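Local structure of EmrA (Aquifex aeolicus, 4TKO) at residues L20-F25 with A247-N252; G29-V34 with D239-G244; D40-G45 with G228-R233; E46-L51 with L222-D227. The protein serves as the periplasmic adaptor of a major facilitator superfamily multidrug efflux pump, probably taking part in xenobiotic export across the cell envelope. All coordinates share one frame; numbering follows the deposited sequence.

Contact 1: L20-F25 with A247-N252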
loop_
_atom_site.group_PDB
_atom_site.type_symbol
_atom_site.label_atom_id
_atom_site.label_comp_id
_atom_site.label_asym_id
_atom_site.label_seq_id
_atom_site.Cartn_x
_atom_site.Cartn_y
_atom_site.Cartn_z
ATOM N N LEU A 20 -27.704 -5.739 25.395
ATOM C CA LEU A 20 -26.411 -5.163 25.738
ATOM C C LEU A 20 -25.328 -5.758 24.840
ATOM O O LEU A 20 -25.549 -6.771 24.176
ATOM C CB LEU A 20 -26.083 -5.388 27.216
ATOM C CG LEU A 20 -26.003 -6.818 27.752
ATOM C CD1 LEU A 20 -24.754 -7.534 27.258
ATOM C CD2 LEU A 20 -26.040 -6.795 29.270
ATOM N N SER A 21 -24.162 -5.123 24.820
ATOM C CA SER A 21 -23.068 -5.546 23.954
ATOM C C SER A 21 -21.790 -5.681 24.726
ATOM O O SER A 21 -21.491 -4.866 25.590
ATOM C CB SER A 21 -22.867 -4.564 22.813
ATOM O OG SER A 21 -24.107 -4.408 22.169
ATOM N N TYR A 22 -21.030 -6.722 24.403
ATOM C CA TYR A 22 -19.771 -6.965 25.072
ATOM C C TYR A 22 -18.669 -6.283 24.272
ATOM O O TYR A 22 -18.675 -6.361 23.058
ATOM C CB TYR A 22 -19.539 -8.479 25.231
ATOM C CG TYR A 22 -20.582 -9.158 26.117
ATOM C CD1 TYR A 22 -20.566 -8.993 27.499
ATOM C CD2 TYR A 22 -21.578 -9.960 25.572
ATOM C CE1 TYR A 22 -21.518 -9.585 28.301
ATOM C CE2 TYR A 22 -22.516 -10.581 26.367
ATOM C CZ TYR A 22 -22.497 -10.378 27.733
ATOM O OH TYR A 22 -23.451 -10.976 28.542
ATOM N N LEU A 23 -17.761 -5.577 24.953
ATOM C CA LEU A 23 -16.635 -4.927 24.286
ATOM C C LEU A 23 -15.333 -5.636 24.576
ATOM O O LEU A 23 -15.108 -6.126 25.675
ATOM C CB LEU A 23 -16.493 -3.465 24.703
ATOM C CG LEU A 23 -17.796 -2.690 24.628
ATOM C CD1 LEU A 23 -17.554 -1.257 25.042
ATOM C CD2 LEU A 23 -18.356 -2.800 23.230
ATOM N N SER A 24 -14.450 -5.644 23.591
ATOM C CA SER A 24 -13.190 -6.328 23.740
ATOM C C SER A 24 -12.077 -5.532 23.050
ATOM O O SER A 24 -12.353 -4.647 22.258
ATOM C CB SER A 24 -13.312 -7.737 23.166
ATOM O OG SER A 24 -13.334 -7.666 21.752
ATOM N N PHE A 25 -10.826 -5.835 23.380
ATOM C CA PHE A 25 -9.683 -5.325 22.622
ATOM C C PHE A 25 -9.477 -6.221 21.394
ATOM O O PHE A 25 -9.758 -7.429 21.452
ATOM C CB PHE A 25 -8.408 -5.304 23.483
ATOM C CG PHE A 25 -8.475 -4.375 24.680
ATOM C CD1 PHE A 25 -9.050 -4.792 25.864
ATOM C CD2 PHE A 25 -7.927 -3.091 24.623
ATOM C CE1 PHE A 25 -9.115 -3.942 26.969
ATOM C CE2 PHE A 25 -7.979 -2.245 25.714
ATOM C CZ PHE A 25 -8.572 -2.670 26.889
ATOM N N ALA A 247 -14.376 -7.107 28.033
ATOM C CA ALA A 247 -13.842 -6.166 29.003
ATOM C C ALA A 247 -14.975 -5.406 29.713
ATOM O O ALA A 247 -14.948 -5.260 30.934
ATOM C CB ALA A 247 -12.884 -5.190 28.314
ATOM N N PHE A 248 -15.941 -4.900 28.940
ATOM C CA PHE A 248 -17.144 -4.280 29.493
ATOM C C PHE A 248 -18.384 -4.801 28.808
ATOM O O PHE A 248 -18.320 -5.400 27.725
ATOM C CB PHE A 248 -17.138 -2.750 29.351
ATOM C CG PHE A 248 -15.915 -2.085 29.906
ATOM C CD1 PHE A 248 -14.726 -2.084 29.192
ATOM C CD2 PHE A 248 -15.961 -1.445 31.128
ATOM C CE1 PHE A 248 -13.605 -1.472 29.704
ATOM C CE2 PHE A 248 -14.839 -0.830 31.647
ATOM C CZ PHE A 248 -13.663 -0.836 30.934
ATOM N N ALA A 249 -19.523 -4.549 29.441
ATOM C CA ALA A 249 -20.803 -4.644 28.762
ATOM C C ALA A 249 -21.419 -3.241 28.625
ATOM O O ALA A 249 -21.465 -2.482 29.585
ATOM C CB ALA A 249 -21.716 -5.562 29.507
ATOM N N LEU A 250 -21.865 -2.898 27.423
ATOM C CA LEU A 250 -22.457 -1.595 27.179
ATOM C C LEU A 250 -23.918 -1.739 26.825
ATOM O O LEU A 250 -24.279 -2.554 25.982
ATOM C CB LEU A 250 -21.738 -0.868 26.057
ATOM C CG LEU A 250 -21.736 0.649 26.201
ATOM C CD1 LEU A 250 -21.086 1.035 27.506
ATOM C CD2 LEU A 250 -20.997 1.269 25.040
ATOM N N VAL A 251 -24.755 -0.942 27.480
ATOM C CA VAL A 251 -26.186 -0.993 27.258
ATOM C C VAL A 251 -26.635 0.213 26.447
ATOM O O VAL A 251 -26.297 1.358 26.753
ATOM C CB VAL A 251 -26.955 -1.036 28.595
ATOM C CG1 VAL A 251 -28.474 -0.853 28.376
ATOM C CG2 VAL A 251 -26.657 -2.335 29.314
ATOM N N ASN A 252 -27.380 -0.062 25.392
ATOM C CA ASN A 252 -28.000 0.985 24.623
ATOM C C ASN A 252 -29.208 1.453 25.411
ATOM O O ASN A 252 -30.119 0.684 25.688
ATOM C CB ASN A 252 -28.379 0.467 23.238
ATOM C CG ASN A 252 -29.400 1.337 22.542
ATOM O OD1 ASN A 252 -29.641 2.484 22.925
ATOM N ND2 ASN A 252 -30.008 0.792 21.500
#

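Contact 2: G29-V34 with D239-G244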
loop_
_atom_site.group_PDB
_atom_site.type_symbol
_atom_site.label_atom_id
_atom_site.label_comp_id
_atom_site.label_asym_id
_atom_site.label_seq_id
_atom_site.Cartn_x
_atom_site.Cartn_y
_atom_site.Cartn_z
ATOM N N GLY A 29 -3.028 -8.090 25.604
ATOM C CA GLY A 29 -2.092 -7.252 26.312
ATOM C C GLY A 29 -2.437 -7.119 27.773
ATOM O O GLY A 29 -3.376 -7.755 28.236
ATOM N N LYS A 30 -1.665 -6.299 28.488
ATOM C CA LYS A 30 -1.842 -6.072 29.923
ATOM C C LYS A 30 -2.601 -4.782 30.148
ATOM O O LYS A 30 -2.165 -3.716 29.695
ATOM C CB LYS A 30 -0.484 -6.002 30.649
ATOM C CG LYS A 30 -0.603 -5.902 32.161
ATOM C CD LYS A 30 0.733 -5.775 32.869
ATOM C CE LYS A 30 0.813 -6.702 34.071
ATOM N NZ LYS A 30 1.357 -8.044 33.648
ATOM N N VAL A 31 -3.740 -4.859 30.835
ATOM C CA VAL A 31 -4.488 -3.639 31.125
ATOM C C VAL A 31 -3.679 -2.747 32.043
ATOM O O VAL A 31 -3.239 -3.189 33.107
ATOM C CB VAL A 31 -5.829 -3.918 31.802
ATOM C CG1 VAL A 31 -6.519 -2.603 32.112
ATOM C CG2 VAL A 31 -6.690 -4.795 30.933
ATOM N N ILE A 32 -3.482 -1.492 31.663
ATOM C CA ILE A 32 -2.750 -0.594 32.561
ATOM C C ILE A 32 -3.546 0.609 33.068
ATOM O O ILE A 32 -3.094 1.292 33.975
ATOM C CB ILE A 32 -1.466 -0.066 31.905
ATOM C CG1 ILE A 32 -1.781 0.788 30.682
ATOM C CG2 ILE A 32 -0.545 -1.204 31.580
ATOM C CD1 ILE A 32 -0.547 1.337 30.031
ATOM N N GLU A 33 -4.718 0.853 32.489
ATOM C CA GLU A 33 -5.568 1.977 32.873
ATOM C C GLU A 33 -7.036 1.670 32.608
ATOM O O GLU A 33 -7.386 1.116 31.566
ATOM C CB GLU A 33 -5.172 3.243 32.120
ATOM C CG GLU A 33 -3.756 3.693 32.356
ATOM C CD GLU A 33 -3.560 4.233 33.757
ATOM O OE1 GLU A 33 -4.575 4.437 34.470
ATOM O OE2 GLU A 33 -2.389 4.447 34.143
ATOM N N VAL A 34 -7.892 2.041 33.553
ATOM C CA VAL A 34 -9.333 1.919 33.374
ATOM C C VAL A 34 -9.999 3.281 33.543
ATOM O O VAL A 34 -9.951 3.871 34.611
ATOM C CB VAL A 34 -9.936 0.922 34.364
ATOM C CG1 VAL A 34 -11.420 0.755 34.098
ATOM C CG2 VAL A 34 -9.229 -0.407 34.238
ATOM N N ASP A 239 -4.647 -6.936 34.752
ATOM C CA ASP A 239 -5.120 -8.210 34.190
ATOM C C ASP A 239 -4.552 -8.402 32.776
ATOM O O ASP A 239 -4.405 -7.426 32.028
ATOM C CB ASP A 239 -6.655 -8.259 34.170
ATOM C CG ASP A 239 -7.283 -8.288 35.586
ATOM O OD1 ASP A 239 -6.583 -8.620 36.578
ATOM O OD2 ASP A 239 -8.497 -7.995 35.702
ATOM N N VAL A 240 -4.185 -9.631 32.415
ATOM C CA VAL A 240 -3.788 -9.897 31.023
ATOM C C VAL A 240 -5.007 -10.372 30.257
ATOM O O VAL A 240 -5.570 -11.421 30.569
ATOM C CB VAL A 240 -2.687 -10.984 30.860
ATOM C CG1 VAL A 240 -2.515 -11.294 29.392
ATOM C CG2 VAL A 240 -1.379 -10.545 31.413
ATOM N N VAL A 241 -5.430 -9.618 29.263
ATOM C CA VAL A 241 -6.568 -10.055 28.475
ATOM C C VAL A 241 -6.132 -10.588 27.117
ATOM O O VAL A 241 -5.020 -10.332 26.640
ATOM C CB VAL A 241 -7.576 -8.932 28.255
ATOM C CG1 VAL A 241 -8.021 -8.385 29.575
ATOM C CG2 VAL A 241 -6.951 -7.822 27.423
ATOM N N ARG A 242 -7.049 -11.252 26.453
ATOM C CA ARG A 242 -6.825 -11.725 25.127
ATOM C C ARG A 242 -7.651 -10.983 24.142
ATOM O O ARG A 242 -8.584 -10.357 24.483
ATOM C CB ARG A 242 -7.218 -13.156 25.067
ATOM C CG ARG A 242 -6.278 -14.038 25.804
ATOM C CD ARG A 242 -6.868 -15.398 25.904
ATOM N NE ARG A 242 -5.853 -16.373 26.200
ATOM C CZ ARG A 242 -6.089 -17.472 26.879
ATOM N NH1 ARG A 242 -7.301 -17.709 27.314
ATOM N NH2 ARG A 242 -5.125 -18.324 27.127
ATOM N N ALA A 243 -7.286 -11.047 22.896
ATOM C CA ALA A 243 -8.091 -10.445 21.842
ATOM C C ALA A 243 -9.501 -11.026 21.834
ATOM O O ALA A 243 -9.678 -12.254 21.835
ATOM C CB ALA A 243 -7.472 -10.648 20.540
ATOM N N GLY A 244 -10.490 -10.126 21.850
ATOM C CA GLY A 244 -11.882 -10.495 21.768
ATOM C C GLY A 244 -12.527 -10.916 23.066
ATOM O O GLY A 244 -13.730 -11.152 23.107
#

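Contact 3: D40-G45 with G228-R233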
loop_
_atom_site.group_PDB
_atom_site.type_symbol
_atom_site.label_atom_id
_atom_site.label_comp_id
_atom_site.label_asym_id
_atom_site.label_seq_id
_atom_site.Cartn_x
_atom_site.Cartn_y
_atom_site.Cartn_z
ATOM N N ASP A 40 -21.111 4.054 34.500
ATOM C CA ASP A 40 -20.805 5.264 33.732
ATOM C C ASP A 40 -21.580 5.331 32.429
ATOM O O ASP A 40 -21.759 4.316 31.752
ATOM C CB ASP A 40 -19.313 5.377 33.433
ATOM C CG ASP A 40 -18.507 5.722 34.666
ATOM O OD1 ASP A 40 -19.138 6.172 35.646
ATOM O OD2 ASP A 40 -17.259 5.539 34.655
ATOM N N TYR A 41 -22.051 6.533 32.099
ATOM C CA TYR A 41 -22.560 6.816 30.764
ATOM C C TYR A 41 -21.381 7.201 29.892
ATOM O O TYR A 41 -20.505 7.963 30.323
ATOM C CB TYR A 41 -23.595 7.933 30.773
ATOM C CG TYR A 41 -24.304 8.107 29.452
ATOM C CD1 TYR A 41 -25.411 7.331 29.130
ATOM C CD2 TYR A 41 -23.861 9.031 28.521
ATOM C CE1 TYR A 41 -26.062 7.476 27.912
ATOM C CE2 TYR A 41 -24.505 9.188 27.299
ATOM C CZ TYR A 41 -25.605 8.412 27.000
ATOM O OH TYR A 41 -26.252 8.574 25.788
ATOM N N VAL A 42 -21.334 6.652 28.683
ATOM C CA VAL A 42 -20.215 6.943 27.803
ATOM C C VAL A 42 -20.670 7.246 26.398
ATOM O O VAL A 42 -21.635 6.675 25.881
ATOM C CB VAL A 42 -19.179 5.795 27.767
ATOM C CG1 VAL A 42 -18.328 5.831 29.018
ATOM C CG2 VAL A 42 -19.863 4.462 27.620
ATOM N N LYS A 43 -19.950 8.180 25.796
ATOM C CA LYS A 43 -20.272 8.698 24.486
ATOM C C LYS A 43 -19.438 7.938 23.461
ATOM O O LYS A 43 -18.261 7.629 23.703
ATOM C CB LYS A 43 -20.001 10.210 24.438
ATOM C CG LYS A 43 -20.967 11.012 23.567
ATOM C CD LYS A 43 -22.324 11.223 24.220
ATOM C CE LYS A 43 -23.242 12.060 23.313
ATOM N NZ LYS A 43 -24.514 12.486 23.985
ATOM N N ARG A 44 -20.064 7.610 22.338
ATOM C CA ARG A 44 -19.378 6.969 21.224
ATOM C C ARG A 44 -18.038 7.638 20.951
ATOM O O ARG A 44 -17.987 8.816 20.612
ATOM C CB ARG A 44 -20.253 7.009 19.972
ATOM C CG ARG A 44 -19.533 6.656 18.711
ATOM C CD ARG A 44 -20.492 6.459 17.525
ATOM N NE ARG A 44 -21.171 7.684 17.108
ATOM C CZ ARG A 44 -20.568 8.682 16.468
ATOM N NH1 ARG A 44 -19.270 8.602 16.194
ATOM N NH2 ARG A 44 -21.254 9.767 16.117
ATOM N N GLY A 45 -16.956 6.890 21.135
ATOM C CA GLY A 45 -15.628 7.397 20.871
ATOM C C GLY A 45 -14.771 7.518 22.113
ATOM O O GLY A 45 -13.550 7.550 22.016
ATOM N N GLY A 228 -23.868 4.769 25.414
ATOM C CA GLY A 228 -24.459 3.747 26.258
ATOM C C GLY A 228 -23.978 3.817 27.692
ATOM O O GLY A 228 -23.197 4.714 28.039
ATOM N N VAL A 229 -24.447 2.897 28.537
ATOM C CA VAL A 229 -24.001 2.908 29.922
ATOM C C VAL A 229 -23.294 1.598 30.249
ATOM O O VAL A 229 -23.672 0.530 29.750
ATOM C CB VAL A 229 -25.179 3.150 30.913
ATOM C CG1 VAL A 229 -26.079 4.241 30.369
ATOM C CG2 VAL A 229 -25.986 1.916 31.094
ATOM N N VAL A 230 -22.266 1.682 31.084
ATOM C CA VAL A 230 -21.470 0.508 31.395
ATOM C C VAL A 230 -22.215 -0.384 32.359
ATOM O O VAL A 230 -22.374 -0.068 33.533
ATOM C CB VAL A 230 -20.109 0.874 31.982
ATOM C CG1 VAL A 230 -19.307 -0.376 32.208
ATOM C CG2 VAL A 230 -19.381 1.789 31.039
ATOM N N ALA A 231 -22.658 -1.517 31.831
ATOM C CA ALA A 231 -23.476 -2.470 32.557
ATOM C C ALA A 231 -22.644 -3.428 33.393
ATOM O O ALA A 231 -23.131 -3.933 34.411
ATOM C CB ALA A 231 -24.351 -3.250 31.576
ATOM N N LYS A 232 -21.410 -3.689 32.952
ATOM C CA LYS A 232 -20.488 -4.575 33.663
ATOM C C LYS A 232 -19.052 -4.221 33.318
ATOM O O LYS A 232 -18.766 -3.720 32.228
ATOM C CB LYS A 232 -20.756 -6.052 33.326
ATOM C CG LYS A 232 -22.139 -6.560 33.743
ATOM C CD LYS A 232 -22.064 -7.716 34.749
ATOM C CE LYS A 232 -23.385 -7.898 35.530
ATOM N NZ LYS A 232 -23.451 -6.979 36.722
ATOM N N ARG A 233 -18.148 -4.466 34.259
ATOM C CA ARG A 233 -16.723 -4.328 33.998
ATOM C C ARG A 233 -15.993 -5.590 34.416
ATOM O O ARG A 233 -15.997 -5.964 35.583
ATOM C CB ARG A 233 -16.131 -3.119 34.730
ATOM C CG ARG A 233 -14.618 -3.098 34.659
ATOM C CD ARG A 233 -14.042 -1.736 34.961
ATOM N NE ARG A 233 -14.084 -1.448 36.390
ATOM C CZ ARG A 233 -13.196 -1.891 37.272
ATOM N NH1 ARG A 233 -12.184 -2.644 36.870
ATOM N NH2 ARG A 233 -13.331 -1.588 38.557
#

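Contact 4: E46-L51 with L222-D227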
loop_
_atom_site.group_PDB
_atom_site.type_symbol
_atom_site.label_atom_id
_atom_site.label_comp_id
_atom_site.label_asym_id
_atom_site.label_seq_id
_atom_site.Cartn_x
_atom_site.Cartn_y
_atom_site.Cartn_z
ATOM N N GLU A 46 -15.405 7.595 23.277
ATOM C CA GLU A 46 -14.672 7.693 24.540
ATOM C C GLU A 46 -13.788 6.483 24.774
ATOM O O GLU A 46 -14.148 5.353 24.406
ATOM C CB GLU A 46 -15.634 7.839 25.722
ATOM C CG GLU A 46 -16.440 9.125 25.757
ATOM C CD GLU A 46 -16.989 9.435 27.144
ATOM O OE1 GLU A 46 -18.206 9.689 27.253
ATOM O OE2 GLU A 46 -16.207 9.434 28.126
ATOM N N ALA A 47 -12.634 6.713 25.396
ATOM C CA ALA A 47 -11.790 5.607 25.842
ATOM C C ALA A 47 -12.352 5.034 27.123
ATOM O O ALA A 47 -12.759 5.777 28.017
ATOM C CB ALA A 47 -10.364 6.048 26.054
ATOM N N LEU A 48 -12.382 3.710 27.202
ATOM C CA LEU A 48 -12.885 3.031 28.381
ATOM C C LEU A 48 -11.733 2.456 29.149
ATOM O O LEU A 48 -11.756 2.433 30.377
ATOM C CB LEU A 48 -13.867 1.923 27.998
ATOM C CG LEU A 48 -14.965 2.329 27.011
ATOM C CD1 LEU A 48 -15.771 1.129 26.598
ATOM C CD2 LEU A 48 -15.890 3.391 27.603
ATOM N N ALA A 49 -10.710 2.005 28.425
ATOM C CA ALA A 49 -9.568 1.355 29.054
ATOM C C ALA A 49 -8.397 1.286 28.102
ATOM O O ALA A 49 -8.546 1.568 26.920
ATOM C CB ALA A 49 -9.943 -0.008 29.506
ATOM N N LYS A 50 -7.229 0.895 28.599
ATOM C CA LYS A 50 -6.039 0.962 27.767
ATOM C C LYS A 50 -5.055 -0.140 28.118
ATOM O O LYS A 50 -4.898 -0.488 29.288
ATOM C CB LYS A 50 -5.396 2.346 27.914
ATOM C CG LYS A 50 -4.029 2.498 27.304
ATOM C CD LYS A 50 -3.142 3.347 28.214
ATOM C CE LYS A 50 -2.272 4.302 27.406
ATOM N NZ LYS A 50 -3.082 5.415 26.825
ATOM N N LEU A 51 -4.411 -0.702 27.097
ATOM C CA LEU A 51 -3.386 -1.722 27.301
ATOM C C LEU A 51 -1.981 -1.122 27.223
ATOM O O LEU A 51 -1.769 -0.062 26.644
ATOM C CB LEU A 51 -3.531 -2.836 26.277
ATOM C CG LEU A 51 -4.864 -3.611 26.215
ATOM C CD1 LEU A 51 -4.835 -4.691 25.138
ATOM C CD2 LEU A 51 -5.218 -4.232 27.560
ATOM N N LEU A 222 -9.226 0.739 24.090
ATOM C CA LEU A 222 -10.618 0.350 23.938
ATOM C C LEU A 222 -11.573 1.547 23.905
ATOM O O LEU A 222 -11.837 2.155 24.939
ATOM C CB LEU A 222 -10.994 -0.588 25.086
ATOM C CG LEU A 222 -12.424 -1.100 25.096
ATOM C CD1 LEU A 222 -12.801 -1.677 23.734
ATOM C CD2 LEU A 222 -12.578 -2.142 26.167
ATOM N N ILE A 223 -12.109 1.886 22.736
ATOM C CA ILE A 223 -13.032 3.018 22.675
ATOM C C ILE A 223 -14.452 2.525 22.470
ATOM O O ILE A 223 -14.657 1.428 21.954
ATOM C CB ILE A 223 -12.669 4.029 21.560
ATOM C CG1 ILE A 223 -13.058 3.507 20.186
ATOM C CG2 ILE A 223 -11.193 4.366 21.598
ATOM C CD1 ILE A 223 -12.825 4.517 19.090
ATOM N N ALA A 224 -15.427 3.335 22.883
ATOM C CA ALA A 224 -16.831 2.929 22.858
ATOM C C ALA A 224 -17.442 3.060 21.466
ATOM O O ALA A 224 -17.336 4.110 20.832
ATOM C CB ALA A 224 -17.631 3.736 23.859
ATOM N N PRO A 225 -18.080 1.978 20.987
ATOM C CA PRO A 225 -18.669 1.855 19.644
ATOM C C PRO A 225 -19.989 2.601 19.487
ATOM O O PRO A 225 -20.421 2.883 18.368
ATOM C CB PRO A 225 -18.890 0.353 19.498
ATOM C CG PRO A 225 -19.122 -0.123 20.913
ATOM C CD PRO A 225 -18.223 0.736 21.772
ATOM N N PHE A 226 -20.635 2.904 20.605
ATOM C CA PHE A 226 -21.871 3.661 20.563
ATOM C C PHE A 226 -22.085 4.337 21.915
ATOM O O PHE A 226 -21.354 4.054 22.868
ATOM C CB PHE A 226 -23.051 2.747 20.174
ATOM C CG PHE A 226 -23.225 1.544 21.052
ATOM C CD1 PHE A 226 -23.878 1.647 22.280
ATOM C CD2 PHE A 226 -22.753 0.300 20.652
ATOM C CE1 PHE A 226 -24.058 0.532 23.104
ATOM C CE2 PHE A 226 -22.919 -0.825 21.461
ATOM C CZ PHE A 226 -23.576 -0.711 22.688
ATOM N N ASP A 227 -23.050 5.255 21.995
ATOM C CA ASP A 227 -23.447 5.856 23.276
ATOM C C ASP A 227 -24.133 4.798 24.113
ATOM O O ASP A 227 -24.917 4.016 23.584
ATOM C CB ASP A 227 -24.390 7.051 23.072
ATOM C CG ASP A 227 -23.826 8.095 22.117
ATOM O OD1 ASP A 227 -22.848 8.772 22.499
ATOM O OD2 ASP A 227 -24.371 8.247 20.997
#

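Contact 1: L20-F25 with A247-N252
Strands 20-24 and 247-251 run antiparallel, their axes 4.5 Å apart at closest approach and 152° between directions. S21 and L250 form the hydrogen-bonded pair: S21 N donates to L250 O, and L250 N returns a straighter bond to S21 O at 2.7 Å (N-H...O 169°). Both donors lie in the plane of the accepting carbonyl. Toward the other end, L23 N binds F248 O at 2.8 Å, while A247 N reaches L23 O at 2.7 Å, nearly along the C=O axis.

L20, Y22, A249 and V251 share one face. There L20 CB rests 3.7 Å from V251 CG2, and L20 CD1 sits 3.7 Å above the plane of the Y22 ring, displaced toward its rim. The same ring sends CD1 to A249 CB at 4.1 Å. On the face of S21, L23, F248 and L250, L23 CD1 approaches L250 CD2 at 4.3 Å; L23 and F248 also pack on L48, and F248 on L222 and V230, so this face looks into the protein interior. A247 and F248 both face L23, a classic beta bulge ending a ladder consistent with the barrel-sandwich hybrid (lipoyl-like) domain of membrane fusion proteins.

Contact 2: G29-V34 with D239-G244
Side chain V31 can be traced atom by atom. Its CB stands 3.8 Å from D239 O, the carbonyl that its own backbone N uses. From CB the two branches part: CG1 is anti to the backbone N (chi1 178°), whereas CG2 is anti to the carbonyl carbon and turns back beside the N. V31 CG2 is the branch that does the touching, lying 3.7 Å from D239 O and crossing obliquely to V241 CG1 at 4.1 Å. Roughly at a right angle to that approach, V31 CG2 also lies 3.7 Å from L51 CD2, so one methyl packs against two strands.

Three backbone bonds hold the pairing. V31 N binds D239 O at 2.9 Å, and V241 N binds G29 O at 3.0 Å, both donors nearly on the C=O axis. The third, G29 N to V241 O, is longer at 3.2 Å, with its donor lifted 29° out of the carbonyl plane. K30 and V240 form the non-hydrogen-bonded pair between them and occupy the exposed face, while V31 and V241 turn inward onto I235 and L51. D239 takes its own polar partner nearby, OD2 accepting from S236 N.

Strand 240-241 is an outermost strand of a four-stranded antiparallel sheet. Strand 29-34 separates it from strand 47-51, meeting the latter through a classic bulge in which I32 and E33 both face K50.

Contact 3: D40-G45 with G228-R233
The ring of Y41 overlaps the backbone of G228, whose carbonyl O lies 3.6 Å above one ring face, offset toward the rim. V229 CG1 comes instead to the edge of that ring, close to its plane, 3.4 Å from Y41 CD1. With CG anti to the backbone N (chi1 -171°), the ring is carried along the strand toward its partner, and Y41 also packs on D227 and S334.

Beneath it the backbones are joined by three bonds, all with the donor nearly on the C=O axis. V42 N meets G228 O at 2.8 Å in a nearly straight bond (169°). G228 N returns to V42 O at 3.0 Å, completing the hydrogen-bonded pair, and V230 N binds D40 O at 2.8 Å. Facing away from the tyrosine, V42 CG2 lies 3.4 Å from G228 O and 4.4 Å from V230 CG2; V42 then packs on L250 and V230 on F248.

The short strand 41-42 thus lies along the first half of strand 228-233, which pairs with strand 246-251 as well. There A231 and K232 both face A249 in a classic beta bulge, and beyond it R233 NE forms a salt bridge with D37, on the connection between strands 29-34 and 41-42.

Contact 4: E46-L51 with L222-D227
L222 O is the best-held polar atom here, gripped twice from strand 47-51. L48 N donates to it at 2.8 Å in a straight bond (N-H...O 167°) lying almost on the C=O axis, and the CA-H of A47 adds a weaker contact, A47 CA to L222 O 3.6 Å. E46 O is held in the same manner: A224 N binds it at 2.8 Å, and I223 CA stands 3.1 Å away. The third bond is poorer, since L222 N reaches A49 O at 3.0 Å but is bent to 140° and comes from above the carbonyl plane.

L48 takes part in both apolar side-chain contacts. Its CG is anti to the carbonyl carbon (chi1 -49°), and its methyls go to different residues: CD1 is 4.3 Å from L222 CG on the strand, CD2 4.1 Å from A224 CB just beyond its end. F248 and L23 also pack on L48, making this side apolar and buried. I223 turns to the exposed face with A47. The carboxylate of E46 leads away from the strand to a salt bridge with K36 and a bond from K43 N, which probably favour its ionised form.

Strand 221-223 is outermost in its sheet, with strand 47-51 between it and strand 29-34. Helix 54-68 follows strand 47-51 and helix 202-218 precedes strand 221-223, so the pair closes the base of the long helical excursion.

All four contacts are antiparallel ladders joining the chain before the long helical excursion to the chain after it, nested from contact 1 outside to contact 4 inside. Contacts 1 and 3 are buried and meet in one sheet through neighbouring strands 246-251 and 228-233; contacts 2 and 4 are partly buried and meet in the other, where I32 N and E33 O bond to K50. Apolar packing joins the sheets: L23 and F25 of contact 1 reach L48, L51 and L222 of contact 4. Contacts 2 and 3 scarcely touch, through V34 and R233. Backbone bonding dominates throughout, but aromatic rings pack across contacts 1 and 3, whereas aliphatic side chains alone do so in contacts 2 and 4.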